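Local structure of protein-tyrosine-phosphatase (Shewanella sp., 2Z72) at residues G48-T53 / V122-W127; S193-I198 / L227-V232; I200-Y205 / V279-V284; E290-L295 / S312-L317. The protein probably hydrolyses phosphotyrosine esters of proteins as a cold-active, zinc-binding phosphatase of the calcineurin-like phosphoesterase family. All coordinates share one frame; numbering follows the deposited sequence.

Near the N terminus, interaction 1 joins a loop between strands 40-41 and 53-54, residues 48-53, to helix 122-138, and is complete before the others begin. Interactions 2 and 3 cross: 193-198 finds 227-232 only after 200-205 has passed, and 200-205 then waits for 279-284. Their first segments are neighbours in one mixed sheet, where Ile-198 O and Tyr-205 N, 2.8 Å apart, probably share a hydrogen bond. Interaction 4, between 290-295 and 312-317, closes a short loop of 16 residues and links this sheet to the other one; it touches interaction 3 where Leu-316 CD2 packs against Val-283 CG2.

Interaction 1: G48-T53 / V122-W127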
loop_
_atom_site.group_PDB
_atom_site.type_symbol
_atom_site.label_atom_id
_atom_site.label_comp_id
_atom_site.label_asym_id
_atom_site.label_seq_id
_atom_site.Cartn_x
_atom_site.Cartn_y
_atom_site.Cartn_z
ATOM N N GLY A 48 14.044 -20.243 -9.498
ATOM C CA GLY A 48 13.631 -20.073 -8.138
ATOM C C GLY A 48 12.153 -20.270 -7.936
ATOM O O GLY A 48 11.488 -21.137 -8.547
ATOM N N ASP A 49 11.609 -19.474 -7.050
ATOM C CA ASP A 49 10.207 -19.615 -6.672
ATOM C C ASP A 49 9.519 -18.279 -6.904
ATOM O O ASP A 49 8.601 -17.901 -6.185
ATOM C CB ASP A 49 10.178 -20.026 -5.189
ATOM C CG ASP A 49 8.931 -20.898 -5.017
ATOM O OD1 ASP A 49 8.406 -21.101 -3.907
ATOM O OD2 ASP A 49 8.439 -21.395 -6.071
ATOM N N LEU A 50 10.035 -17.592 -7.943
ATOM C CA LEU A 50 9.472 -16.272 -8.214
ATOM C C LEU A 50 7.984 -16.375 -8.522
ATOM O O LEU A 50 7.494 -17.376 -9.046
ATOM C CB LEU A 50 10.180 -15.633 -9.391
ATOM C CG LEU A 50 11.658 -15.328 -9.181
ATOM C CD1 LEU A 50 12.267 -14.793 -10.475
ATOM C CD2 LEU A 50 11.845 -14.354 -8.029
ATOM N N PRO A 51 7.244 -15.312 -8.172
ATOM C CA PRO A 51 5.772 -15.446 -8.281
ATOM C C PRO A 51 5.240 -15.528 -9.703
ATOM O O PRO A 51 5.713 -14.850 -10.606
ATOM C CB PRO A 51 5.266 -14.167 -7.594
ATOM C CG PRO A 51 6.377 -13.215 -7.718
ATOM C CD PRO A 51 7.641 -14.050 -7.608
ATOM N N GLU A 52 4.172 -16.280 -9.858
ATOM C CA GLU A 52 3.401 -16.488 -11.034
ATOM C C GLU A 52 2.013 -15.941 -10.726
ATOM O O GLU A 52 1.507 -16.078 -9.592
ATOM C CB GLU A 52 3.347 -17.952 -11.445
ATOM C CG GLU A 52 4.756 -18.529 -11.581
ATOM C CD GLU A 52 4.666 -20.002 -11.977
ATOM O OE1 GLU A 52 5.242 -20.299 -13.064
ATOM O OE2 GLU A 52 4.068 -20.817 -11.251
ATOM N N THR A 53 1.476 -15.232 -11.664
ATOM C CA THR A 53 0.238 -14.484 -11.533
ATOM C C THR A 53 -0.542 -14.540 -12.838
ATOM O O THR A 53 0.066 -14.525 -13.934
ATOM C CB THR A 53 0.448 -12.995 -11.245
ATOM O OG1 THR A 53 1.419 -12.918 -10.191
ATOM C CG2 THR A 53 -0.766 -12.272 -10.664
ATOM N N VAL A 122 10.456 -6.978 -2.556
ATOM C CA VAL A 122 9.455 -6.018 -3.071
ATOM C C VAL A 122 8.549 -6.635 -4.075
ATOM O O VAL A 122 7.317 -6.453 -4.027
ATOM C CB VAL A 122 10.146 -4.750 -3.563
ATOM C CG1 VAL A 122 9.154 -3.821 -4.248
ATOM C CG2 VAL A 122 10.872 -4.010 -2.447
ATOM N N ASN A 123 9.057 -7.324 -5.101
ATOM C CA ASN A 123 8.193 -7.885 -6.102
ATOM C C ASN A 123 7.321 -8.993 -5.577
ATOM O O ASN A 123 6.186 -9.167 -6.078
ATOM C CB ASN A 123 8.979 -8.306 -7.339
ATOM C CG ASN A 123 9.472 -7.098 -8.100
ATOM O OD1 ASN A 123 8.693 -6.211 -8.428
ATOM N ND2 ASN A 123 10.787 -7.035 -8.390
ATOM N N GLU A 124 7.771 -9.770 -4.622
ATOM C CA GLU A 124 6.949 -10.765 -3.963
ATOM C C GLU A 124 5.736 -10.073 -3.333
ATOM O O GLU A 124 4.626 -10.559 -3.463
ATOM C CB GLU A 124 7.734 -11.543 -2.922
ATOM C CG GLU A 124 8.833 -12.447 -3.511
ATOM C CD GLU A 124 10.058 -11.793 -4.050
ATOM O OE1 GLU A 124 10.345 -10.603 -3.835
ATOM O OE2 GLU A 124 10.796 -12.544 -4.784
ATOM N N VAL A 125 5.955 -8.986 -2.616
ATOM C CA VAL A 125 4.842 -8.254 -2.035
ATOM C C VAL A 125 3.930 -7.723 -3.088
ATOM O O VAL A 125 2.679 -7.846 -2.988
ATOM C CB VAL A 125 5.312 -7.132 -1.092
ATOM C CG1 VAL A 125 4.077 -6.428 -0.523
ATOM C CG2 VAL A 125 6.160 -7.679 0.040
ATOM N N LEU A 126 4.474 -7.096 -4.137
ATOM C CA LEU A 126 3.624 -6.497 -5.154
ATOM C C LEU A 126 2.740 -7.511 -5.824
ATOM O O LEU A 126 1.515 -7.325 -5.964
ATOM C CB LEU A 126 4.513 -5.754 -6.172
ATOM C CG LEU A 126 5.169 -4.453 -5.694
ATOM C CD1 LEU A 126 6.236 -4.032 -6.671
ATOM C CD2 LEU A 126 4.166 -3.311 -5.549
ATOM N N TRP A 127 3.326 -8.627 -6.276
ATOM C CA TRP A 127 2.516 -9.610 -6.996
ATOM C C TRP A 127 1.536 -10.310 -6.065
ATOM O O TRP A 127 0.462 -10.717 -6.524
ATOM C CB TRP A 127 3.393 -10.605 -7.775
ATOM C CG TRP A 127 4.045 -9.989 -8.961
ATOM C CD1 TRP A 127 5.350 -9.726 -9.180
ATOM C CD2 TRP A 127 3.333 -9.533 -10.135
ATOM N NE1 TRP A 127 5.511 -9.148 -10.401
ATOM C CE2 TRP A 127 4.302 -9.018 -11.019
ATOM C CE3 TRP A 127 1.986 -9.522 -10.547
ATOM C CZ2 TRP A 127 3.969 -8.491 -12.258
ATOM C CZ3 TRP A 127 1.661 -8.997 -11.776
ATOM C CH2 TRP A 127 2.638 -8.490 -12.623
HETATM O O HOH W 1 0.780 -13.282 -7.746
#
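Trp-127 and Thr-53 approach with CG of the tryptophan (chi1 -72°) and OG1 of the threonine (chi1 -47°) each anti to its own carbonyl carbon. The indole leaves helix 122-138 on the loop side, and the hydroxyl is set obliquely to its six-membered ring, OG1 lying 3.5 Å from CE3 of Trp-127. CB and CG2 of Thr-53 stay close to the same ring atom. At the other end of the indole, the Pro-51 ring crosses the tryptophan side chain at about a right angle, with Pro-51 CG 3.9 Å from Trp-127 CD1 and also against its CB. A lighter touch completes the surface: CD2 of Leu-50 comes within 3.9 Å of OE2 of Glu-124, whose chain bends at chi2.

The polar link is a water. It stands 2.6 Å from Thr-53 OG1 and donates to Trp-127 O at 2.9 Å, so the threonine hydroxyl reaches the helix backbone through one solvent molecule. The indole NE1 has its partner elsewhere, in Pro-11 O. An alanine in place of Trp-127 would probably leave a gap beside Pro-51 and Thr-53 and deprive the Pro-11 carbonyl of its indole N-H.

The contact illustrates how one large aromatic residue can join several elements at once. Pro-51 also touches Pro-11 of strand 8-14, and Trp-127 packs on Val-13 of that strand, meets Tyr-130 edge-to-face and leans on Glu-186 and Ile-187 of helix 186-192, while Glu-124 touches Tyr-83 of helix 83-92.

Interaction 2: S193-I198 / L227-V232; sequences SKNTII and LYRANV
Arg-229 and Tyr-228, consecutive on helix 221-231, hold the chain that leads into strand 197-200, tying a helix to a sheet of the calcineurin-like phosphoesterase fold. The polar half belongs to the arginine. Its NH1 gives a hydrogen bond to Asn-195 OD1 at 2.8 Å, nearly straight at 165°, and a weak one to Lys-194 O at 3.1 Å. Both oxygens lie at the edge of the guanidinium, near its plane, yet NH1 stands well above the amide plane of Asn-195, and the two flat groups are turned 71° apart. A bend at chi3 (-76°) folds NE back beside CB. The other amide atom, Asn-195 ND2, is bonded to Met-63 O.

The apolar half is a CH-pi contact. Thr-196 lays CG2 over one face of the Tyr-228 ring, 3.8 Å from the centroid and offset toward the rim, while Ile-197 CD1 arrives at the ring's edge. Tyr-228 OH is taken up by Leu-248 O in helix 243-249, so the ring is held at its far end as well.

Solvent adds a second route between the polar partners: one water accepts from Arg-229 NH2 at 3.0 Å and donates to Asn-195 OD1.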
loop_
_atom_site.group_PDB
_atom_site.type_symbol
_atom_site.label_atom_id
_atom_site.label_comp_id
_atom_site.label_asym_id
_atom_site.label_seq_id
_atom_site.Cartn_x
_atom_site.Cartn_y
_atom_site.Cartn_z
ATOM N N SER A 193 -3.690 3.369 -10.857
ATOM C CA SER A 193 -5.118 3.342 -10.667
ATOM C C SER A 193 -5.542 3.606 -9.214
ATOM O O SER A 193 -6.718 3.794 -8.946
ATOM C CB SER A 193 -5.770 2.081 -11.176
ATOM O OG SER A 193 -5.510 1.001 -10.300
ATOM N N LYS A 194 -4.574 3.553 -8.293
ATOM C CA LYS A 194 -4.897 3.537 -6.874
ATOM C C LYS A 194 -5.181 4.912 -6.298
ATOM O O LYS A 194 -4.770 5.943 -6.805
ATOM C CB LYS A 194 -3.767 2.809 -6.120
ATOM C CG LYS A 194 -3.597 1.357 -6.539
ATOM C CD LYS A 194 -4.865 0.515 -6.474
ATOM C CE LYS A 194 -4.694 -0.919 -6.869
ATOM N NZ LYS A 194 -6.025 -1.601 -6.896
ATOM N N ASN A 195 -5.962 4.863 -5.211
ATOM C CA ASN A 195 -6.228 6.016 -4.367
ATOM C C ASN A 195 -5.073 6.228 -3.406
ATOM O O ASN A 195 -4.213 5.373 -3.172
ATOM C CB ASN A 195 -7.536 5.829 -3.604
ATOM C CG ASN A 195 -8.735 5.854 -4.524
ATOM O OD1 ASN A 195 -8.863 6.799 -5.308
ATOM N ND2 ASN A 195 -9.589 4.855 -4.486
ATOM N N THR A 196 -5.124 7.413 -2.781
ATOM C CA THR A 196 -4.175 7.846 -1.762
ATOM C C THR A 196 -4.857 8.044 -0.421
ATOM O O THR A 196 -4.298 7.765 0.632
ATOM C CB THR A 196 -3.405 9.071 -2.263
ATOM O OG1 THR A 196 -2.817 8.765 -3.530
ATOM C CG2 THR A 196 -2.278 9.490 -1.350
ATOM N N ILE A 197 -6.109 8.565 -0.420
ATOM C CA ILE A 197 -6.874 8.787 0.770
ATOM C C ILE A 197 -8.248 8.162 0.570
ATOM O O ILE A 197 -8.892 8.443 -0.449
ATOM C CB ILE A 197 -7.042 10.304 1.066
ATOM C CG1 ILE A 197 -5.725 11.038 1.123
ATOM C CG2 ILE A 197 -7.806 10.510 2.382
ATOM C CD1 ILE A 197 -5.792 12.497 0.738
ATOM N N ILE A 198 -8.740 7.386 1.527
ATOM C CA ILE A 198 -10.102 6.834 1.419
ATOM C C ILE A 198 -10.823 6.952 2.751
ATOM O O ILE A 198 -10.230 7.129 3.814
ATOM C CB ILE A 198 -10.113 5.381 0.909
ATOM C CG1 ILE A 198 -9.516 4.392 1.918
ATOM C CG2 ILE A 198 -9.464 5.288 -0.445
ATOM C CD1 ILE A 198 -9.749 2.939 1.561
ATOM N N LEU A 227 -5.652 14.228 -8.544
ATOM C CA LEU A 227 -4.358 14.910 -8.779
ATOM C C LEU A 227 -3.181 13.996 -8.516
ATOM O O LEU A 227 -2.169 14.092 -9.258
ATOM C CB LEU A 227 -4.300 16.141 -7.872
ATOM C CG LEU A 227 -5.121 17.339 -8.317
ATOM C CD1 LEU A 227 -5.112 18.410 -7.238
ATOM C CD2 LEU A 227 -4.557 17.914 -9.609
ATOM N N TYR A 228 -3.292 13.133 -7.518
ATOM C CA TYR A 228 -2.202 12.191 -7.257
ATOM C C TYR A 228 -2.020 11.250 -8.460
ATOM O O TYR A 228 -0.879 11.008 -8.875
ATOM C CB TYR A 228 -2.502 11.399 -6.026
ATOM C CG TYR A 228 -2.209 12.066 -4.701
ATOM C CD1 TYR A 228 -3.137 12.219 -3.679
ATOM C CD2 TYR A 228 -0.913 12.512 -4.420
ATOM C CE1 TYR A 228 -2.859 12.804 -2.516
ATOM C CE2 TYR A 228 -0.595 13.075 -3.204
ATOM C CZ TYR A 228 -1.569 13.219 -2.240
ATOM O OH TYR A 228 -1.293 13.756 -0.992
ATOM N N ARG A 229 -3.097 10.732 -9.027
ATOM C CA ARG A 229 -2.951 9.852 -10.160
ATOM C C ARG A 229 -2.369 10.597 -11.356
ATOM O O ARG A 229 -1.570 10.040 -12.117
ATOM C CB ARG A 229 -4.305 9.231 -10.531
ATOM C CG ARG A 229 -4.712 8.070 -9.637
ATOM C CD ARG A 229 -5.959 7.376 -10.091
ATOM N NE ARG A 229 -7.184 8.146 -9.790
ATOM C CZ ARG A 229 -7.819 8.086 -8.641
ATOM N NH1 ARG A 229 -7.430 7.319 -7.678
ATOM N NH2 ARG A 229 -8.922 8.809 -8.461
ATOM N N ALA A 230 -2.795 11.828 -11.584
ATOM C CA ALA A 230 -2.396 12.582 -12.757
ATOM C C ALA A 230 -0.988 13.107 -12.694
ATOM O O ALA A 230 -0.423 13.447 -13.747
ATOM C CB ALA A 230 -3.381 13.750 -13.001
ATOM N N ASN A 231 -0.415 13.178 -11.514
ATOM C CA ASN A 231 0.860 13.882 -11.355
ATOM C C ASN A 231 1.913 13.064 -10.719
ATOM O O ASN A 231 3.012 13.601 -10.493
ATOM C CB ASN A 231 0.665 15.200 -10.556
ATOM C CG ASN A 231 -0.215 16.138 -11.362
ATOM O OD1 ASN A 231 -1.468 16.268 -11.125
ATOM N ND2 ASN A 231 0.403 16.765 -12.341
ATOM N N VAL A 232 1.709 11.773 -10.439
ATOM C CA VAL A 232 2.817 10.990 -9.878
ATOM C C VAL A 232 4.002 10.916 -10.840
ATOM O O VAL A 232 5.127 10.758 -10.364
ATOM C CB VAL A 232 2.262 9.633 -9.399
ATOM C CG1 VAL A 232 1.828 8.745 -10.567
ATOM C CG2 VAL A 232 3.234 8.873 -8.532
HETATM O O HOH W 2 -10.971 8.949 -6.245
#

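Interaction 3: I200-Y205 / V279-V284; sequences INDVLY and VNHIVV
Val-203, Leu-204 and Tyr-205 run parallel to His-281, Ile-282 and Val-283, and here the contact is tight. Leu-204 N donates to His-281 O at 3.0 Å, and Val-283 N to Leu-204 O at 2.8 Å, nearly along the C=O axis. On one face Val-203 CG1 packs 3.7 Å from Val-283 CG2, and the Tyr-205 ring lies beside Val-283, its CD2 3.6 Å from the valine CB. On the other face Leu-204 CB approaches CG1 of Ile-282, close to helix 267-277.

The Asp-202 end, with Asn-280 exposed, is the polar, solvent side. Asp-202 is third in a type II' turn from Ile-200, closed by Val-203 N on Ile-200 O; its own O receives Asn-280 N and a weak bond from His-281 N. Chi1 (63°) puts CG between the backbone N and the carbonyl carbon; OD1 then takes Asn-280 ND2 on its anti lone pair at 2.9 Å, the donor's amide plane turned 85° from the carboxylate. A water donates to OD1 and is also hydrogen-bonded to His-281 NE2. An alanine at Asp-202 would probably leave the Asn-280 amide without this acceptor and freer to turn.

The Val-203, Tyr-205 and Val-283 face meets strands 72-76 and 315-319 of the second sheet. Helix outside, two sheets face to face within, and zinc ligands His-207 and His-286 just beyond the paired strands: this is the layered metallophosphoesterase fold with its two-metal site.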
loop_
_atom_site.group_PDB
_atom_site.type_symbol
_atom_site.label_atom_id
_atom_site.label_comp_id
_atom_site.label_asym_id
_atom_site.label_seq_id
_atom_site.Cartn_x
_atom_site.Cartn_y
_atom_site.Cartn_z
ATOM N N ILE A 200 -13.880 4.789 4.789
ATOM C CA ILE A 200 -14.749 3.640 4.885
ATOM C C ILE A 200 -15.523 3.788 6.198
ATOM O O ILE A 200 -14.951 3.879 7.273
ATOM C CB ILE A 200 -13.999 2.290 4.868
ATOM C CG1 ILE A 200 -13.130 2.142 3.641
ATOM C CG2 ILE A 200 -14.986 1.141 5.029
ATOM C CD1 ILE A 200 -12.313 0.853 3.609
ATOM N N ASN A 201 -16.842 3.839 6.094
ATOM C CA ASN A 201 -17.698 4.018 7.292
ATOM C C ASN A 201 -17.254 5.328 7.946
ATOM O O ASN A 201 -17.192 6.353 7.258
ATOM C CB ASN A 201 -17.659 2.801 8.221
ATOM C CG ASN A 201 -17.962 1.499 7.495
ATOM O OD1 ASN A 201 -18.724 1.463 6.525
ATOM N ND2 ASN A 201 -17.398 0.419 8.068
ATOM N N ASP A 202 -16.990 5.309 9.241
ATOM C CA ASP A 202 -16.625 6.466 10.021
ATOM C C ASP A 202 -15.120 6.551 10.244
ATOM O O ASP A 202 -14.672 7.110 11.236
ATOM C CB ASP A 202 -17.404 6.419 11.327
ATOM C CG ASP A 202 -17.063 5.220 12.182
ATOM O OD1 ASP A 202 -17.238 5.295 13.434
ATOM O OD2 ASP A 202 -16.626 4.184 11.659
ATOM N N VAL A 203 -14.317 6.050 9.274
ATOM C CA VAL A 203 -12.866 6.013 9.424
ATOM C C VAL A 203 -12.209 6.540 8.154
ATOM O O VAL A 203 -12.595 6.167 7.033
ATOM C CB VAL A 203 -12.380 4.585 9.725
ATOM C CG1 VAL A 203 -10.883 4.564 9.952
ATOM C CG2 VAL A 203 -13.127 3.991 10.905
ATOM N N LEU A 204 -11.219 7.390 8.324
ATOM C CA LEU A 204 -10.384 7.916 7.219
ATOM C C LEU A 204 -9.038 7.210 7.235
ATOM O O LEU A 204 -8.470 7.036 8.314
ATOM C CB LEU A 204 -10.206 9.417 7.373
ATOM C CG LEU A 204 -9.834 10.226 6.107
ATOM C CD1 LEU A 204 -10.996 10.283 5.138
ATOM C CD2 LEU A 204 -9.428 11.636 6.519
ATOM N N TYR A 205 -8.523 6.861 6.062
ATOM C CA TYR A 205 -7.283 6.081 5.914
ATOM C C TYR A 205 -6.373 6.819 4.932
ATOM O O TYR A 205 -6.766 7.157 3.820
ATOM C CB TYR A 205 -7.578 4.726 5.315
ATOM C CG TYR A 205 -8.462 3.829 6.119
ATOM C CD1 TYR A 205 -9.839 3.952 6.064
ATOM C CD2 TYR A 205 -7.924 2.843 6.935
ATOM C CE1 TYR A 205 -10.681 3.136 6.797
ATOM C CE2 TYR A 205 -8.758 2.040 7.684
ATOM C CZ TYR A 205 -10.155 2.158 7.614
ATOM O OH TYR A 205 -10.927 1.344 8.396
ATOM N N VAL A 279 -15.664 11.859 10.555
ATOM C CA VAL A 279 -15.174 10.550 10.959
ATOM C C VAL A 279 -14.939 10.530 12.449
ATOM O O VAL A 279 -14.744 11.547 13.083
ATOM C CB VAL A 279 -13.920 10.142 10.153
ATOM C CG1 VAL A 279 -14.299 9.983 8.688
ATOM C CG2 VAL A 279 -12.803 11.122 10.361
ATOM N N ASN A 280 -14.842 9.309 12.978
ATOM C CA ASN A 280 -14.481 9.109 14.342
ATOM C C ASN A 280 -13.051 8.663 14.569
ATOM O O ASN A 280 -12.556 8.662 15.707
ATOM C CB ASN A 280 -15.427 8.068 14.961
ATOM C CG ASN A 280 -16.826 8.605 15.092
ATOM O OD1 ASN A 280 -16.988 9.738 15.548
ATOM N ND2 ASN A 280 -17.795 7.825 14.690
ATOM N N HIS A 281 -12.330 8.244 13.529
ATOM C CA HIS A 281 -11.008 7.745 13.641
ATOM C C HIS A 281 -10.267 8.033 12.328
ATOM O O HIS A 281 -10.889 8.044 11.273
ATOM C CB HIS A 281 -10.886 6.239 13.876
ATOM C CG HIS A 281 -11.757 5.725 14.957
ATOM N ND1 HIS A 281 -11.462 5.732 16.287
ATOM C CD2 HIS A 281 -13.042 5.257 14.878
ATOM C CE1 HIS A 281 -12.479 5.252 16.967
ATOM N NE2 HIS A 281 -13.488 4.941 16.141
ATOM N N ILE A 282 -8.952 8.155 12.460
ATOM C CA ILE A 282 -8.039 8.239 11.324
ATOM C C ILE A 282 -6.961 7.171 11.496
ATOM O O ILE A 282 -6.394 7.071 12.599
ATOM C CB ILE A 282 -7.407 9.632 11.151
ATOM C CG1 ILE A 282 -8.505 10.694 11.026
ATOM C CG2 ILE A 282 -6.489 9.711 9.934
ATOM C CD1 ILE A 282 -7.992 12.130 11.089
ATOM N N VAL A 283 -6.768 6.367 10.485
ATOM C CA VAL A 283 -5.820 5.257 10.485
ATOM C C VAL A 283 -4.671 5.629 9.554
ATOM O O VAL A 283 -4.918 5.942 8.365
ATOM C CB VAL A 283 -6.538 4.008 10.016
ATOM C CG1 VAL A 283 -5.520 2.844 9.785
ATOM C CG2 VAL A 283 -7.538 3.558 11.032
ATOM N N VAL A 284 -3.457 5.597 10.090
ATOM C CA VAL A 284 -2.290 6.017 9.332
ATOM C C VAL A 284 -1.121 5.031 9.518
ATOM O O VAL A 284 -1.036 4.329 10.545
ATOM C CB VAL A 284 -1.790 7.408 9.757
ATOM C CG1 VAL A 284 -2.892 8.423 9.552
ATOM C CG2 VAL A 284 -1.331 7.440 11.220
HETATM O O HOH W 3 -15.728 3.894 15.912
#

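Interaction 4: E290-L295 / S312-L317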
loop_
_atom_site.group_PDB
_atom_site.type_symbol
_atom_site.label_atom_id
_atom_site.label_comp_id
_atom_site.label_asym_id
_atom_site.label_seq_id
_atom_site.Cartn_x
_atom_site.Cartn_y
_atom_site.Cartn_z
ATOM N N GLU A 290 6.015 0.181 17.540
ATOM C CA GLU A 290 6.376 -1.174 17.957
ATOM C C GLU A 290 5.229 -2.150 17.805
ATOM O O GLU A 290 5.432 -3.358 17.893
ATOM C CB GLU A 290 6.841 -1.152 19.423
ATOM C CG GLU A 290 8.084 -0.296 19.620
ATOM C CD GLU A 290 8.590 -0.294 21.054
ATOM O OE1 GLU A 290 9.436 0.555 21.419
ATOM O OE2 GLU A 290 8.200 -1.140 21.880
ATOM N N ARG A 291 4.002 -1.612 17.620
ATOM C CA ARG A 291 2.782 -2.403 17.588
ATOM C C ARG A 291 1.702 -1.541 16.990
ATOM O O ARG A 291 1.879 -0.321 16.882
ATOM C CB ARG A 291 2.313 -2.907 18.980
ATOM C CG ARG A 291 2.146 -1.814 20.012
ATOM C CD ARG A 291 1.606 -2.342 21.341
ATOM N NE ARG A 291 1.145 -1.177 22.110
ATOM C CZ ARG A 291 1.953 -0.384 22.799
ATOM N NH1 ARG A 291 3.282 -0.628 22.867
ATOM N NH2 ARG A 291 1.388 0.638 23.403
ATOM N N VAL A 292 0.589 -2.132 16.583
ATOM C CA VAL A 292 -0.620 -1.332 16.262
ATOM C C VAL A 292 -1.086 -0.686 17.583
ATOM O O VAL A 292 -1.155 -1.342 18.603
ATOM C CB VAL A 292 -1.679 -2.208 15.643
ATOM C CG1 VAL A 292 -3.087 -1.590 15.744
ATOM C CG2 VAL A 292 -1.361 -2.527 14.194
ATOM N N LEU A 293 -1.321 0.614 17.548
ATOM C CA LEU A 293 -1.690 1.275 18.799
ATOM C C LEU A 293 -2.540 2.483 18.443
ATOM O O LEU A 293 -2.447 3.095 17.371
ATOM C CB LEU A 293 -0.474 1.662 19.570
ATOM C CG LEU A 293 0.568 2.531 18.868
ATOM C CD1 LEU A 293 0.259 4.012 18.858
ATOM C CD2 LEU A 293 1.867 2.260 19.621
ATOM N N GLY A 294 -3.275 2.862 19.473
ATOM C CA GLY A 294 -4.056 4.084 19.398
ATOM C C GLY A 294 -3.448 5.255 20.133
ATOM O O GLY A 294 -2.741 5.055 21.146
ATOM N N LEU A 295 -3.723 6.441 19.583
ATOM C CA LEU A 295 -3.362 7.727 20.202
ATOM C C LEU A 295 -4.618 8.576 20.326
ATOM O O LEU A 295 -5.617 8.422 19.600
ATOM C CB LEU A 295 -2.325 8.441 19.322
ATOM C CG LEU A 295 -0.958 7.735 19.222
ATOM C CD1 LEU A 295 -0.127 8.567 18.297
ATOM C CD2 LEU A 295 -0.305 7.670 20.575
ATOM N N SER A 312 8.436 -8.984 12.568
ATOM C CA SER A 312 7.041 -9.197 12.977
ATOM C C SER A 312 6.209 -8.019 12.486
ATOM O O SER A 312 6.749 -7.005 12.084
ATOM C CB SER A 312 6.902 -9.318 14.472
ATOM O OG SER A 312 7.279 -8.117 15.097
ATOM N N GLY A 313 4.891 -8.166 12.579
ATOM C CA GLY A 313 3.976 -7.084 12.335
ATOM C C GLY A 313 2.641 -7.430 12.931
ATOM O O GLY A 313 2.412 -8.516 13.429
ATOM N N GLU A 314 1.675 -6.553 12.888
ATOM C CA GLU A 314 0.387 -6.505 13.417
ATOM C C GLU A 314 -0.555 -5.805 12.452
ATOM O O GLU A 314 -0.161 -5.061 11.539
ATOM C CB GLU A 314 0.338 -5.762 14.783
ATOM C CG GLU A 314 1.314 -6.411 15.771
ATOM C CD GLU A 314 1.102 -5.922 17.206
ATOM O OE1 GLU A 314 1.765 -6.507 18.108
ATOM O OE2 GLU A 314 0.367 -4.925 17.416
ATOM N N LEU A 315 -1.836 -6.043 12.701
ATOM C CA LEU A 315 -2.904 -5.380 11.932
ATOM C C LEU A 315 -3.949 -4.854 12.870
ATOM O O LEU A 315 -4.013 -5.163 14.073
ATOM C CB LEU A 315 -3.424 -6.323 10.860
ATOM C CG LEU A 315 -3.926 -7.710 11.283
ATOM C CD1 LEU A 315 -5.297 -7.681 11.937
ATOM C CD2 LEU A 315 -3.969 -8.606 10.037
ATOM N N LEU A 316 -4.853 -4.059 12.295
ATOM C CA LEU A 316 -6.028 -3.525 12.937
ATOM C C LEU A 316 -7.257 -4.143 12.294
ATOM O O LEU A 316 -7.360 -4.166 11.065
ATOM C CB LEU A 316 -6.059 -1.997 12.761
ATOM C CG LEU A 316 -7.339 -1.287 13.202
ATOM C CD1 LEU A 316 -7.494 -1.377 14.731
ATOM C CD2 LEU A 316 -7.319 0.150 12.747
ATOM N N LEU A 317 -8.167 -4.609 13.115
ATOM C CA LEU A 317 -9.443 -5.133 12.685
ATOM C C LEU A 317 -10.533 -4.204 13.188
ATOM O O LEU A 317 -10.556 -3.880 14.376
ATOM C CB LEU A 317 -9.650 -6.531 13.201
ATOM C CG LEU A 317 -10.973 -7.234 12.943
ATOM C CD1 LEU A 317 -11.271 -7.414 11.492
ATOM C CD2 LEU A 317 -10.927 -8.598 13.714
HETATM O O HOH W 4 4.490 -6.124 18.694
#
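The carboxylate of Glu-314 is met from above its plane by the backbone of Val-292, whose N donates to OE2 at 2.9 Å from 44° out of that plane. CB of Arg-291 also comes close, 3.2 Å from OE2. The second oxygen, OE1, makes a salt bridge with Arg-325 of strand 322-326. The other flat group, the Arg-291 guanidinium, has Leu-293 CD2 over the centre of one face, 4.1 Å above it; its NE stays 6.1 Å from Glu-314 OE2, and the arginine contributes through its CB.

Glu-314 arrives with CG anti to its carbonyl carbon (chi1 -56°) and an extended chain beyond, which crosses to the loop before strand 293-295. Nearer the backbone of Glu-314, Val-292 crosses the stem of the glutamate obliquely. Its CG2 lies 3.7 Å from Glu-314 CB and equally near Leu-315 C, while CG1 faces Leu-316 CB at 4.2 Å. Val-292 and Leu-316 both rest on Ile-301 of strand 300-302, where the sheet holding 293-295 packs on the one holding 315-319.

A buried carboxylate paired with an arginine and met by a main-chain N-H is likely to stay ionised, its charge answered by Arg-325.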